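Local atomic coordinates of hypothetical protein, GDSL-like Lipase/Acylhydrolase family protein (Bacteroides uniformis, PDB entry 4M8K), a protein that probably hydrolyses ester bonds as a GDSL-like lipase or acylhydrolase, its natural substrate not being established. Residues V23-D28 and N79-G84; Y30-G35 and C44-P49; V87-Y92 and F102-H107; Y167-S172 and E192-H197; E54-K59 and P206-M211. All coordinates share one frame; numbering follows the deposited sequence. Where two conformers were deposited one is given.

Contact 1. Residues V23-D28 and N79-G84. With ACT (acetate ion), chain C.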
# COMPACT_ATOMS: atom_id res chain seq x y z
N VAL A 23 -7.10 -8.70 7.65
CA VAL A 23 -6.46 -7.90 6.60
C VAL A 23 -5.77 -6.69 7.23
O VAL A 23 -6.39 -5.88 7.96
CB VAL A 23 -7.49 -7.44 5.52
CG1 VAL A 23 -6.84 -6.55 4.49
CG2 VAL A 23 -8.13 -8.63 4.80
N SER A 24 -4.50 -6.56 6.92
CA SER A 24 -3.77 -5.36 7.21
C SER A 24 -3.32 -4.68 5.91
O SER A 24 -3.11 -5.34 4.87
CB SER A 24 -2.58 -5.69 8.10
OG SER A 24 -2.92 -5.93 9.46
N ILE A 25 -3.17 -3.36 5.97
CA ILE A 25 -2.77 -2.51 4.83
C ILE A 25 -1.50 -1.75 5.22
O ILE A 25 -1.43 -1.22 6.33
CB ILE A 25 -3.89 -1.53 4.49
CG1 ILE A 25 -5.17 -2.31 4.10
CG2 ILE A 25 -3.52 -0.60 3.33
CD1 ILE A 25 -6.41 -1.73 4.72
N LEU A 26 -0.51 -1.72 4.30
CA LEU A 26 0.67 -0.86 4.38
C LEU A 26 0.57 0.07 3.18
O LEU A 26 0.75 -0.36 2.03
CB LEU A 26 1.93 -1.70 4.34
CG LEU A 26 3.24 -0.97 4.53
CD1 LEU A 26 3.30 -0.37 5.91
CD2 LEU A 26 4.44 -1.88 4.32
N GLY A 27 0.16 1.31 3.44
CA GLY A 27 -0.24 2.24 2.36
C GLY A 27 0.22 3.66 2.52
O GLY A 27 0.94 4.05 3.49
N ASP A 28 -0.21 4.43 1.54
CA ASP A 28 0.00 5.86 1.47
C ASP A 28 -1.38 6.59 1.53
O ASP A 28 -2.34 6.02 2.03
CB ASP A 28 0.84 6.20 0.24
CG ASP A 28 0.17 5.79 -1.07
OD1 ASP A 28 -1.09 5.70 -1.15
OD2 ASP A 28 0.91 5.52 -2.03
N ASN A 79 -4.67 -0.74 9.65
CA ASN A 79 -4.45 0.14 8.50
C ASN A 79 -3.27 1.11 8.75
O ASN A 79 -3.47 2.26 9.22
CB ASN A 79 -5.72 0.90 8.13
CG ASN A 79 -5.57 1.66 6.83
OD1 ASN A 79 -4.54 1.55 6.18
ND2 ASN A 79 -6.54 2.53 6.53
N ASN A 80 -2.08 0.62 8.47
CA ASN A 80 -0.87 1.44 8.57
C ASN A 80 -0.62 2.16 7.26
O ASN A 80 0.19 1.73 6.44
CB ASN A 80 0.33 0.58 8.96
CG ASN A 80 1.49 1.42 9.47
OD1 ASN A 80 1.66 2.58 9.07
ND2 ASN A 80 2.28 0.84 10.35
N SER A 81 -1.32 3.26 7.09
CA SER A 81 -1.23 4.08 5.90
C SER A 81 -0.91 5.50 6.32
O SER A 81 -1.35 5.97 7.36
CB SER A 81 -2.51 4.00 5.05
OG SER A 81 -2.76 2.66 4.55
N TYR A 82 -0.13 6.18 5.47
CA TYR A 82 0.58 7.40 5.79
C TYR A 82 0.74 8.24 4.52
O TYR A 82 1.48 7.89 3.60
CB TYR A 82 1.93 7.06 6.38
CG TYR A 82 2.70 8.17 7.12
CD1 TYR A 82 2.89 9.44 6.57
CD2 TYR A 82 3.26 7.91 8.37
CE1 TYR A 82 3.59 10.43 7.27
CE2 TYR A 82 3.95 8.89 9.06
CZ TYR A 82 4.14 10.15 8.50
OH TYR A 82 4.86 11.10 9.18
N SER A 83 0.09 9.40 4.53
CA SER A 83 0.06 10.32 3.38
C SER A 83 1.42 10.77 2.93
O SER A 83 2.23 11.21 3.73
CB SER A 83 -0.72 11.60 3.72
OG SER A 83 -2.05 11.30 3.90
N GLY A 84 1.69 10.67 1.64
CA GLY A 84 2.95 11.14 1.12
C GLY A 84 4.08 10.15 1.32
O GLY A 84 5.16 10.31 0.73
C ACT C . -0.07 10.09 -1.60
O ACT C . -0.68 11.16 -1.47
OXT ACT C . 0.46 9.56 -0.61
CH3 ACT C . 0.03 9.38 -2.92
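I25 leans its aliphatic side chain against N79 on the adjacent parallel strand. Its CB sits 3.6 Å from N79 OD1. A chi1 of -60° puts CG2 anti to the backbone N, where it meets N79 OD1 and, at 3.6 Å, S81 OG. From CG1 the chain runs on to CD1, which ends 4.0 Å from N79 OD1; W65 of helix 64-71 packs on both I25 and N79. The polar atoms on this face have mates: S81 OG donates to N79 OD1 over 2.7 Å, and N79 ND2 bonds S31 O. Backbone bonds from N80 N to I25 O, G27 N to N80 O and Y82 N to G27 O hold the register, while R105 NH2 adds a second donor to the carbonyls of N80 and G27. G27 leaves no room for a CB, which would run into S81 OG. Past the strand ends, D28 CB lies 3.5 Å from OXT of an acetate, probably from the crystallisation liquor, and G84 N donates to that oxygen over 2.8 Å. S29, N122 and H205 also bond it. Gly-Asp-Ser facing a glycine amide, an asparagine and a histidine fits the GDSL (SGNH) hydrolase active site, the acetate probably near the oxyanion hole.

Contact 2. Residues Y30-G35 and C44-P49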
# COMPACT_ATOMS: atom_id res chain seq x y z
N TYR A 30 -3.70 6.96 -0.46
CA TYR A 30 -4.82 6.30 -1.18
C TYR A 30 -5.59 5.35 -0.23
O TYR A 30 -6.75 5.01 -0.47
CB TYR A 30 -4.34 5.49 -2.39
CG TYR A 30 -4.10 6.23 -3.70
CD1 TYR A 30 -3.58 7.50 -3.74
CD2 TYR A 30 -4.37 5.60 -4.92
CE1 TYR A 30 -3.36 8.16 -4.95
CE2 TYR A 30 -4.14 6.23 -6.12
CZ TYR A 30 -3.63 7.52 -6.13
OH TYR A 30 -3.44 8.19 -7.34
N SER A 31 -4.92 4.95 0.84
CA SER A 31 -5.45 4.00 1.82
C SER A 31 -5.67 4.65 3.20
O SER A 31 -5.86 3.95 4.21
CB SER A 31 -4.51 2.79 1.89
OG SER A 31 -4.43 2.15 0.62
N THR A 32 -5.64 5.98 3.26
CA THR A 32 -5.84 6.70 4.51
C THR A 32 -7.27 7.17 4.67
O THR A 32 -7.98 7.39 3.70
CB THR A 32 -4.96 7.97 4.73
OG1 THR A 32 -5.23 8.99 3.73
CG2 THR A 32 -3.49 7.61 4.78
N PHE A 33 -7.69 7.30 5.93
CA PHE A 33 -8.88 8.08 6.32
C PHE A 33 -8.67 8.49 7.77
O PHE A 33 -8.33 7.64 8.63
CB PHE A 33 -10.23 7.32 6.14
CG PHE A 33 -11.41 8.25 5.98
CD1 PHE A 33 -12.04 8.78 7.10
CD2 PHE A 33 -11.90 8.60 4.71
CE1 PHE A 33 -13.09 9.68 6.98
CE2 PHE A 33 -12.97 9.47 4.57
CZ PHE A 33 -13.57 10.04 5.71
N TYR A 34 -8.79 9.79 8.02
CA TYR A 34 -8.72 10.36 9.38
C TYR A 34 -9.44 9.51 10.41
O TYR A 34 -10.64 9.17 10.24
CB TYR A 34 -9.30 11.79 9.36
CG TYR A 34 -8.99 12.56 10.61
CD1 TYR A 34 -7.67 12.92 10.90
CD2 TYR A 34 -9.99 12.89 11.53
CE1 TYR A 34 -7.35 13.59 12.05
CE2 TYR A 34 -9.67 13.59 12.70
CZ TYR A 34 -8.34 13.94 12.94
OH TYR A 34 -7.96 14.61 14.07
N GLY A 35 -8.74 9.14 11.48
CA GLY A 35 -9.30 8.35 12.57
C GLY A 35 -9.29 6.85 12.34
O GLY A 35 -9.75 6.09 13.17
N CYS A 44 -2.95 11.70 7.17
CA CYS A 44 -4.07 11.28 6.30
C CYS A 44 -4.39 12.31 5.21
O CYS A 44 -4.11 13.48 5.37
CB CYS A 44 -5.29 11.09 7.17
SG CYS A 44 -5.17 9.66 8.28
N TRP A 45 -5.02 11.88 4.13
CA TRP A 45 -5.42 12.73 3.05
C TRP A 45 -6.94 12.91 3.03
O TRP A 45 -7.41 13.97 2.73
CB TRP A 45 -4.94 12.12 1.73
CG TRP A 45 -4.90 13.07 0.56
CD1 TRP A 45 -3.85 13.82 0.18
CD2 TRP A 45 -5.94 13.31 -0.41
NE1 TRP A 45 -4.17 14.52 -0.95
CE2 TRP A 45 -5.43 14.19 -1.34
CE3 TRP A 45 -7.25 12.81 -0.58
CZ2 TRP A 45 -6.21 14.68 -2.41
CZ3 TRP A 45 -7.97 13.23 -1.64
CH2 TRP A 45 -7.48 14.19 -2.53
N TYR A 46 -7.67 11.86 3.38
CA TYR A 46 -9.14 11.90 3.40
C TYR A 46 -9.72 12.13 4.80
O TYR A 46 -9.26 11.58 5.76
CB TYR A 46 -9.69 10.59 2.87
CG TYR A 46 -9.34 10.26 1.42
CD1 TYR A 46 -10.16 10.69 0.39
CD2 TYR A 46 -8.22 9.50 1.09
CE1 TYR A 46 -9.86 10.41 -0.95
CE2 TYR A 46 -7.92 9.20 -0.25
CZ TYR A 46 -8.74 9.64 -1.25
OH TYR A 46 -8.48 9.34 -2.57
N GLY A 47 -10.80 12.89 4.86
CA GLY A 47 -11.52 13.10 6.12
C GLY A 47 -10.84 13.95 7.17
O GLY A 47 -11.23 13.88 8.33
N VAL A 48 -9.88 14.79 6.77
CA VAL A 48 -9.10 15.55 7.73
C VAL A 48 -9.81 16.91 7.99
O VAL A 48 -9.92 17.73 7.11
CB VAL A 48 -7.68 15.83 7.26
CG1 VAL A 48 -6.91 16.67 8.26
CG2 VAL A 48 -6.90 14.52 6.99
N PRO A 49 -10.26 17.15 9.22
CA PRO A 49 -10.95 18.44 9.50
C PRO A 49 -10.09 19.66 9.14
O PRO A 49 -8.90 19.71 9.51
CB PRO A 49 -11.18 18.39 11.00
CG PRO A 49 -11.11 16.95 11.36
CD PRO A 49 -10.17 16.29 10.40
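T32, F33 and Y34 run beside C44-P49 within the long connection that follows the Gly-Asp-Ser strand of this GDSL-type fold, two irregular pieces paired without forming a sheet. Two hydrogen bonds join them. Y34 N points almost straight at Y46 O (2.9 Å, 179° at the hydrogen), and W45 N donates to T32 OG1 over 2.9 Å. With chi1 at 63° that hydroxyl lies between the backbone N and the carbonyl carbon of T32, where it also bonds S29 O. The main apolar contacts are made by aromatic rings. F33 takes G47 CA over one ring face, 4.1 Å from the centroid, while its CD2 presses on Y46 CB at 3.5 Å. Were F33 an alanine, G47 CA and Y46 CB would probably lose the surface they rest on, and a gap would open between the two segments. G47 has no space for a CB, which would strike F33 CE1. P49 lies across the Y34 ring, its CD over the face and 3.7 Å from the centroid.

Contact 3. Residues V87-Y92 and F102-H107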
# COMPACT_ATOMS: atom_id res chain seq x y z
N VAL A 87 8.00 4.18 -0.51
CA VAL A 87 8.58 2.89 -0.21
C VAL A 87 10.03 3.03 0.24
O VAL A 87 10.43 2.41 1.23
CB VAL A 87 8.53 2.01 -1.46
CG1 VAL A 87 9.36 0.75 -1.26
CG2 VAL A 87 7.09 1.69 -1.79
N CYS A 88 10.83 3.79 -0.51
CA CYS A 88 12.22 3.98 -0.21
C CYS A 88 12.40 5.18 0.76
O CYS A 88 11.42 5.93 1.03
CB CYS A 88 13.08 4.17 -1.50
SG CYS A 88 12.88 5.77 -2.31
N HIS A 89 13.64 5.38 1.23
CA HIS A 89 13.91 6.48 2.20
C HIS A 89 14.02 7.86 1.58
O HIS A 89 14.15 8.82 2.31
CB HIS A 89 15.17 6.21 2.97
CG HIS A 89 15.14 4.97 3.80
ND1 HIS A 89 14.10 4.64 4.63
CD2 HIS A 89 16.08 4.00 3.97
CE1 HIS A 89 14.38 3.53 5.27
NE2 HIS A 89 15.58 3.13 4.91
N THR A 90 14.00 7.98 0.26
CA THR A 90 14.04 9.30 -0.37
C THR A 90 12.65 9.87 -0.53
O THR A 90 11.83 9.35 -1.27
CB THR A 90 14.66 9.26 -1.79
OG1 THR A 90 15.97 8.66 -1.75
CG2 THR A 90 14.73 10.67 -2.39
N GLY A 91 12.38 10.98 0.13
CA GLY A 91 11.10 11.66 -0.10
C GLY A 91 11.08 12.81 -1.10
O GLY A 91 11.99 12.98 -1.91
N TYR A 92 10.06 13.65 -0.98
CA TYR A 92 9.91 14.82 -1.81
C TYR A 92 11.01 15.83 -1.55
O TYR A 92 11.34 16.09 -0.38
CB TYR A 92 8.53 15.48 -1.57
CG TYR A 92 7.41 14.65 -2.14
CD1 TYR A 92 7.06 14.76 -3.49
CD2 TYR A 92 6.75 13.69 -1.38
CE1 TYR A 92 6.07 13.95 -4.07
CE2 TYR A 92 5.77 12.89 -1.95
CZ TYR A 92 5.41 13.04 -3.28
OH TYR A 92 4.42 12.24 -3.83
N PHE A 102 7.84 3.00 3.85
CA PHE A 102 7.10 1.74 4.07
C PHE A 102 8.02 0.80 4.83
O PHE A 102 7.59 0.08 5.69
CB PHE A 102 6.68 1.07 2.77
CG PHE A 102 5.42 1.62 2.15
CD1 PHE A 102 5.12 2.95 2.17
CD2 PHE A 102 4.55 0.77 1.51
CE1 PHE A 102 3.94 3.43 1.63
CE2 PHE A 102 3.40 1.23 0.91
CZ PHE A 102 3.09 2.56 0.98
N ILE A 103 9.29 0.81 4.47
CA ILE A 103 10.24 -0.19 4.99
C ILE A 103 10.55 -0.01 6.47
O ILE A 103 11.07 -0.93 7.12
CB ILE A 103 11.51 -0.27 4.13
CG1 ILE A 103 12.25 1.08 4.08
CG2 ILE A 103 11.17 -0.77 2.72
CD1 ILE A 103 13.46 0.99 3.16
N THR A 104 10.14 1.11 7.03
CA THR A 104 10.29 1.34 8.45
C THR A 104 9.05 0.98 9.24
O THR A 104 9.09 1.00 10.45
CB THR A 104 10.63 2.82 8.73
OG1 THR A 104 9.48 3.64 8.47
CG2 THR A 104 11.79 3.28 7.86
N ARG A 105 7.94 0.65 8.56
CA ARG A 105 6.66 0.39 9.23
C ARG A 105 6.21 -1.04 9.22
O ARG A 105 5.14 -1.37 9.69
CB ARG A 105 5.64 1.28 8.58
CG ARG A 105 5.81 2.74 9.04
CD ARG A 105 5.39 3.77 8.00
NE ARG A 105 4.07 3.47 7.49
CZ ARG A 105 3.64 3.73 6.27
NH1 ARG A 105 4.38 4.36 5.38
NH2 ARG A 105 2.43 3.35 5.96
N ILE A 106 7.07 -1.92 8.69
CA ILE A 106 6.75 -3.33 8.45
C ILE A 106 6.52 -4.19 9.70
O ILE A 106 5.91 -5.23 9.57
CB ILE A 106 7.87 -4.01 7.60
CG1 ILE A 106 9.23 -3.85 8.26
CG2 ILE A 106 7.92 -3.40 6.21
CD1 ILE A 106 10.31 -4.71 7.57
N HIS A 107 6.98 -3.76 10.87
CA HIS A 107 6.69 -4.45 12.14
C HIS A 107 5.37 -4.08 12.79
O HIS A 107 4.99 -4.72 13.78
CB HIS A 107 7.79 -4.20 13.20
CG HIS A 107 9.16 -4.68 12.79
ND1 HIS A 107 9.68 -5.88 13.19
CD2 HIS A 107 10.11 -4.10 12.01
CE1 HIS A 107 10.89 -6.03 12.69
NE2 HIS A 107 11.17 -4.96 11.97
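I103 lays the end of its side chain over one face of the H89 imidazole, the two crossing at about a right angle. Its CD1 is 3.4 Å from H89 CE1 and 3.7 Å from the ring centroid, a CH-pi contact displaced toward the rim. T104 comes at the same ring from the edge, its CG2 lying in the ring plane 3.7 Å from H89 CE1. The I103 torsion (chi1 60°) sets CG1 between the backbone N and the carbonyl carbon, and both CG1 and CG2 of I103 pack against V87 O, each 3.6 Å from it. V87 CG2 stands over a face of the F102 ring, 4.3 Å from F102 CD2.

A second shell fixes these groups. S101 does double duty, its OG bonding H89 ND1 and its O bonding T104 OG1, which orients the imidazole and the threonine methyl together. D123 takes V87 N and C88 N on its two carboxylate oxygens. F102 is tied through its backbone to T86 and packs against L26 of strand 22-27. Y152 of helix 146-160 touches I103. Both segments belong to the long connection from strand 75-81 to strand 114-118, here folded back on itself. V87 O is buried without a hydrogen-bond partner in the model; the contact between the two parts of this loop therefore probably depends on shape and on the polar bonds of S101 and D123.

Contact 4. Residues Y167-S172 and E192-H197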
# COMPACT_ATOMS: atom_id res chain seq x y z
N TYR A 167 -0.18 -9.36 -1.01
CA TYR A 167 -0.55 -8.84 -2.31
C TYR A 167 -0.04 -7.43 -2.48
O TYR A 167 -0.17 -6.59 -1.54
CB TYR A 167 -2.07 -8.82 -2.47
CG TYR A 167 -2.70 -10.19 -2.45
CD1 TYR A 167 -3.06 -10.78 -1.26
CD2 TYR A 167 -2.97 -10.87 -3.62
CE1 TYR A 167 -3.65 -12.03 -1.23
CE2 TYR A 167 -3.52 -12.14 -3.61
CZ TYR A 167 -3.86 -12.73 -2.42
OH TYR A 167 -4.44 -13.97 -2.40
N ASN A 168 0.61 -7.16 -3.60
CA ASN A 168 1.01 -5.83 -3.95
C ASN A 168 -0.05 -5.18 -4.86
O ASN A 168 -0.65 -5.84 -5.72
CB ASN A 168 2.32 -5.82 -4.70
CG ASN A 168 2.92 -4.41 -4.79
OD1 ASN A 168 3.27 -3.79 -3.76
ND2 ASN A 168 3.06 -3.91 -5.99
N ILE A 169 -0.24 -3.89 -4.67
CA ILE A 169 -1.21 -3.15 -5.46
C ILE A 169 -0.47 -2.00 -6.15
O ILE A 169 0.06 -1.10 -5.45
CB ILE A 169 -2.33 -2.60 -4.60
CG1 ILE A 169 -3.14 -3.71 -3.94
CG2 ILE A 169 -3.29 -1.75 -5.43
CD1 ILE A 169 -4.12 -3.16 -2.86
N THR A 170 -0.44 -2.03 -7.49
CA THR A 170 0.21 -0.99 -8.32
C THR A 170 -0.78 0.04 -8.86
O THR A 170 -1.64 -0.25 -9.70
CB THR A 170 1.00 -1.62 -9.50
OG1 THR A 170 2.02 -2.47 -8.98
CG2 THR A 170 1.67 -0.55 -10.38
N ASN A 171 -0.69 1.26 -8.33
CA ASN A 171 -1.43 2.38 -8.87
C ASN A 171 -1.25 2.53 -10.39
O ASN A 171 -0.18 2.23 -10.94
CB ASN A 171 -1.02 3.69 -8.21
CG ASN A 171 -2.00 4.82 -8.44
OD1 ASN A 171 -3.10 4.61 -8.94
ND2 ASN A 171 -1.60 6.03 -8.09
N SER A 172 -2.29 3.02 -11.05
CA SER A 172 -2.16 3.43 -12.43
C SER A 172 -1.41 4.76 -12.51
O SER A 172 -1.31 5.49 -11.53
CB SER A 172 -3.55 3.58 -13.05
OG SER A 172 -4.29 4.53 -12.31
N GLU A 192 1.79 -11.83 -5.80
CA GLU A 192 0.82 -11.29 -6.78
C GLU A 192 0.79 -9.76 -6.80
O GLU A 192 0.70 -9.08 -5.75
CB GLU A 192 -0.61 -11.81 -6.54
CG GLU A 192 -1.72 -11.10 -7.36
CD GLU A 192 -2.45 -11.96 -8.38
OE1 GLU A 192 -3.07 -12.95 -7.95
OE2 GLU A 192 -2.44 -11.60 -9.59
N ASN A 193 0.85 -9.22 -8.02
CA ASN A 193 0.86 -7.80 -8.23
C ASN A 193 -0.44 -7.40 -8.91
O ASN A 193 -0.70 -7.83 -10.01
CB ASN A 193 2.07 -7.40 -9.08
CG ASN A 193 2.20 -5.93 -9.28
OD1 ASN A 193 1.73 -5.11 -8.46
ND2 ASN A 193 2.82 -5.55 -10.37
N ILE A 194 -1.26 -6.59 -8.24
CA ILE A 194 -2.56 -6.13 -8.78
C ILE A 194 -2.31 -4.85 -9.54
O ILE A 194 -2.02 -3.81 -8.96
CB ILE A 194 -3.57 -5.95 -7.65
CG1 ILE A 194 -3.69 -7.29 -6.92
CG2 ILE A 194 -4.90 -5.50 -8.19
CD1 ILE A 194 -4.38 -7.28 -5.59
N ARG A 195 -2.39 -4.92 -10.85
CA ARG A 195 -2.10 -3.75 -11.68
C ARG A 195 -3.37 -2.96 -11.94
O ARG A 195 -4.16 -3.29 -12.80
CB ARG A 195 -1.39 -4.16 -12.94
CG ARG A 195 -0.00 -4.70 -12.59
CD ARG A 195 0.83 -5.17 -13.79
NE ARG A 195 0.19 -6.27 -14.50
CZ ARG A 195 0.17 -7.54 -14.08
NH1 ARG A 195 0.76 -7.93 -12.95
NH2 ARG A 195 -0.45 -8.46 -14.82
N LEU A 196 -3.59 -1.91 -11.16
CA LEU A 196 -4.82 -1.17 -11.29
C LEU A 196 -4.93 -0.48 -12.66
O LEU A 196 -3.92 -0.09 -13.23
CB LEU A 196 -4.92 -0.15 -10.21
CG LEU A 196 -4.87 -0.69 -8.80
CD1 LEU A 196 -4.89 0.49 -7.83
CD2 LEU A 196 -6.03 -1.61 -8.57
N HIS A 197 -6.15 -0.36 -13.17
CA HIS A 197 -6.38 0.35 -14.42
C HIS A 197 -7.69 1.14 -14.33
O HIS A 197 -8.61 0.74 -13.64
CB HIS A 197 -6.44 -0.65 -15.58
CG HIS A 197 -7.50 -1.69 -15.41
ND1 HIS A 197 -8.79 -1.54 -15.90
CD2 HIS A 197 -7.47 -2.90 -14.80
CE1 HIS A 197 -9.50 -2.61 -15.59
NE2 HIS A 197 -8.73 -3.44 -14.91
O HOH W 1 -1.24 -0.17 -12.54
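T170 and N168 reach from strand 165-170 to N193 on strand 192-195, the closing strand of a beta-alpha-beta crossover through helix 176-189. N193 OD1 is gripped by two donors. T170 OG1 gives its proton over 2.7 Å in the carbonyl plane, on a lone pair, whereas N168 ND2 approaches at 3.1 Å from above that plane, 51° out of it. Both asparagines hold CG opposite the backbone N (chi1 -167° for N168), and their side chains lie side by side, pointing the same way, with the amide planes 40° apart. N193 ND2 bonds D183 OD1, and the same carboxylate oxygen forms a salt bridge with R195.

Four backbone bonds pair the strands: N168 N to E192 O, I194 N to N168 O at 2.7 Å, T170 N to I194 O, and L196 N to T170 O. A water lies 2.9 Å from T170 O and 2.8 Å from L196 O, with more acceptors in reach than protons. On the opposite face I169 and I194 pack on helix 208-222. They lie alongside one another, I169 CG1 4.1 Å from I194 CD1, and I169 CG2 meets CD1 of L196, just past the strand end, at 3.7 Å.

Contact 5. Residues E54-K59 and P206-M211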
# COMPACT_ATOMS: atom_id res chain seq x y z
N GLU A 54 -10.44 18.78 -3.11
CA GLU A 54 -11.41 18.82 -4.23
C GLU A 54 -11.48 17.40 -4.76
O GLU A 54 -10.86 17.06 -5.75
CB GLU A 54 -11.01 19.85 -5.29
CG GLU A 54 -10.90 21.24 -4.65
CD GLU A 54 -12.23 21.70 -4.05
OE1 GLU A 54 -13.22 21.79 -4.80
OE2 GLU A 54 -12.31 21.96 -2.82
N ASN A 55 -12.21 16.58 -4.01
CA ASN A 55 -12.30 15.16 -4.20
C ASN A 55 -13.54 14.74 -3.41
O ASN A 55 -13.79 15.23 -2.29
CB ASN A 55 -11.03 14.45 -3.67
CG ASN A 55 -11.11 12.91 -3.74
OD1 ASN A 55 -11.97 12.29 -3.10
ND2 ASN A 55 -10.18 12.29 -4.49
N ASP A 56 -14.34 13.87 -4.00
CA ASP A 56 -15.69 13.65 -3.51
C ASP A 56 -15.80 12.57 -2.46
O ASP A 56 -16.91 12.26 -2.02
CB ASP A 56 -16.63 13.32 -4.66
CG ASP A 56 -16.28 12.04 -5.38
OD1 ASP A 56 -15.30 11.35 -5.02
OD2 ASP A 56 -16.96 11.75 -6.42
N VAL A 57 -14.67 11.98 -2.04
CA VAL A 57 -14.71 11.01 -0.95
C VAL A 57 -14.84 11.72 0.40
O VAL A 57 -13.93 12.40 0.78
CB VAL A 57 -13.47 10.09 -0.94
CG1 VAL A 57 -13.46 9.24 0.28
CG2 VAL A 57 -13.47 9.24 -2.18
N THR A 58 -16.00 11.59 1.08
CA THR A 58 -16.23 12.25 2.37
C THR A 58 -16.44 11.27 3.59
O THR A 58 -16.43 11.69 4.73
CB THR A 58 -17.44 13.22 2.29
OG1 THR A 58 -18.66 12.49 2.13
CG2 THR A 58 -17.34 14.17 1.10
N LYS A 59 -16.59 9.99 3.34
CA LYS A 59 -16.92 9.00 4.36
C LYS A 59 -16.01 7.80 4.26
O LYS A 59 -15.68 7.36 3.15
CB LYS A 59 -18.35 8.50 4.16
CG LYS A 59 -19.41 9.56 4.42
CD LYS A 59 -20.80 8.99 4.16
CE LYS A 59 -21.72 9.98 3.49
NZ LYS A 59 -23.14 9.75 3.88
N PRO A 206 -7.89 8.73 -5.53
CA PRO A 206 -9.17 8.18 -6.04
C PRO A 206 -10.41 8.89 -5.50
O PRO A 206 -10.43 9.37 -4.35
CB PRO A 206 -9.14 6.74 -5.57
CG PRO A 206 -7.68 6.40 -5.46
CD PRO A 206 -7.05 7.68 -4.94
N SER A 207 -11.38 9.00 -6.40
CA SER A 207 -12.71 9.49 -6.16
C SER A 207 -13.53 8.36 -5.62
O SER A 207 -13.05 7.23 -5.49
CB SER A 207 -13.32 9.98 -7.49
OG SER A 207 -13.50 8.90 -8.40
N VAL A 208 -14.78 8.64 -5.33
CA VAL A 208 -15.69 7.62 -4.86
C VAL A 208 -15.76 6.51 -5.88
O VAL A 208 -15.63 5.34 -5.54
CB VAL A 208 -17.07 8.20 -4.60
CG1 VAL A 208 -18.13 7.07 -4.45
CG2 VAL A 208 -17.06 9.04 -3.34
N GLN A 209 -15.93 6.89 -7.15
CA GLN A 209 -15.87 5.93 -8.25
C GLN A 209 -14.53 5.15 -8.34
O GLN A 209 -14.51 3.91 -8.51
CB GLN A 209 -16.13 6.66 -9.58
CG GLN A 209 -15.95 5.76 -10.79
CD GLN A 209 -16.13 6.49 -12.11
OE1 GLN A 209 -16.27 7.73 -12.17
NE2 GLN A 209 -16.08 5.73 -13.18
N GLY A 210 -13.42 5.87 -8.27
CA GLY A 210 -12.11 5.24 -8.29
C GLY A 210 -11.92 4.23 -7.15
O GLY A 210 -11.36 3.14 -7.37
N MSE A 211 -12.40 4.57 -5.97
CA MSE A 211 -12.32 3.67 -4.81
C MSE A 211 -13.08 2.38 -5.06
O MSE A 211 -12.61 1.29 -4.68
CB MSE A 211 -12.87 4.31 -3.55
CG MSE A 211 -12.08 5.43 -2.99
SE MSE A 211 -10.26 4.89 -2.42
CE MSE A 211 -9.78 6.53 -1.44
O HOH W 2 -16.74 9.60 -7.96
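V57 and V208 bring the two backbones within 5.3 Å, CA to CA, where the irregular piece 54-59 passes the first turn of helix 208-222. S207 sits at the N-cap, its OG accepting from G210 N over 3.0 Å and also bonding D200. On the facing segment N55 makes an Asx turn, OD1 taking V57 N at 2.9 Å. That turn fixes the N55 amide, whose ND2 donates to P206 O over 2.9 Å from above the carbonyl plane and also to Q202 O; Y46 OH is a further partner of P206 O. A leucine in place of N55 would probably undo the turn, leaving V57 N without its acceptor and P206 O without one of its donors. D56, with chi1 at 63°, swings its carboxylate over the helix start, where OD1 takes V208 N at 2.8 Å on its syn side. Its OD2 reaches the next helix amide, Q209 N, through a water. Between these polar bonds V57 CG2 wedges in, 3.8 Å from V208 CG2 and 4.1 Å from CG of M211, a selenomethionine. A carboxylate lying at a helix N terminus is likely to be stabilised in its charged form by those amides.

From the N terminus, strand 22-27 opens contact 1, which closes about fifty residues later when 79-84 pairs with it. Inside that excursion 30-35 turns back on 44-49, making contact 2, and 54-59 pairs with 206-211 near the C terminus, so contact 5 crosses contact 1. The long span of contact 5 encloses both contact 3, a short loop closure before strand 114-118, and contact 4, which adds the edge strand 192-195 to the same sheet as contact 1. Direct touches knit the set: R105 joins contacts 3 and 1, S31 joins 2 and 1, Y46 joins 2 and 5, and Y30 reaches N171 of contact 4 by a weak bond.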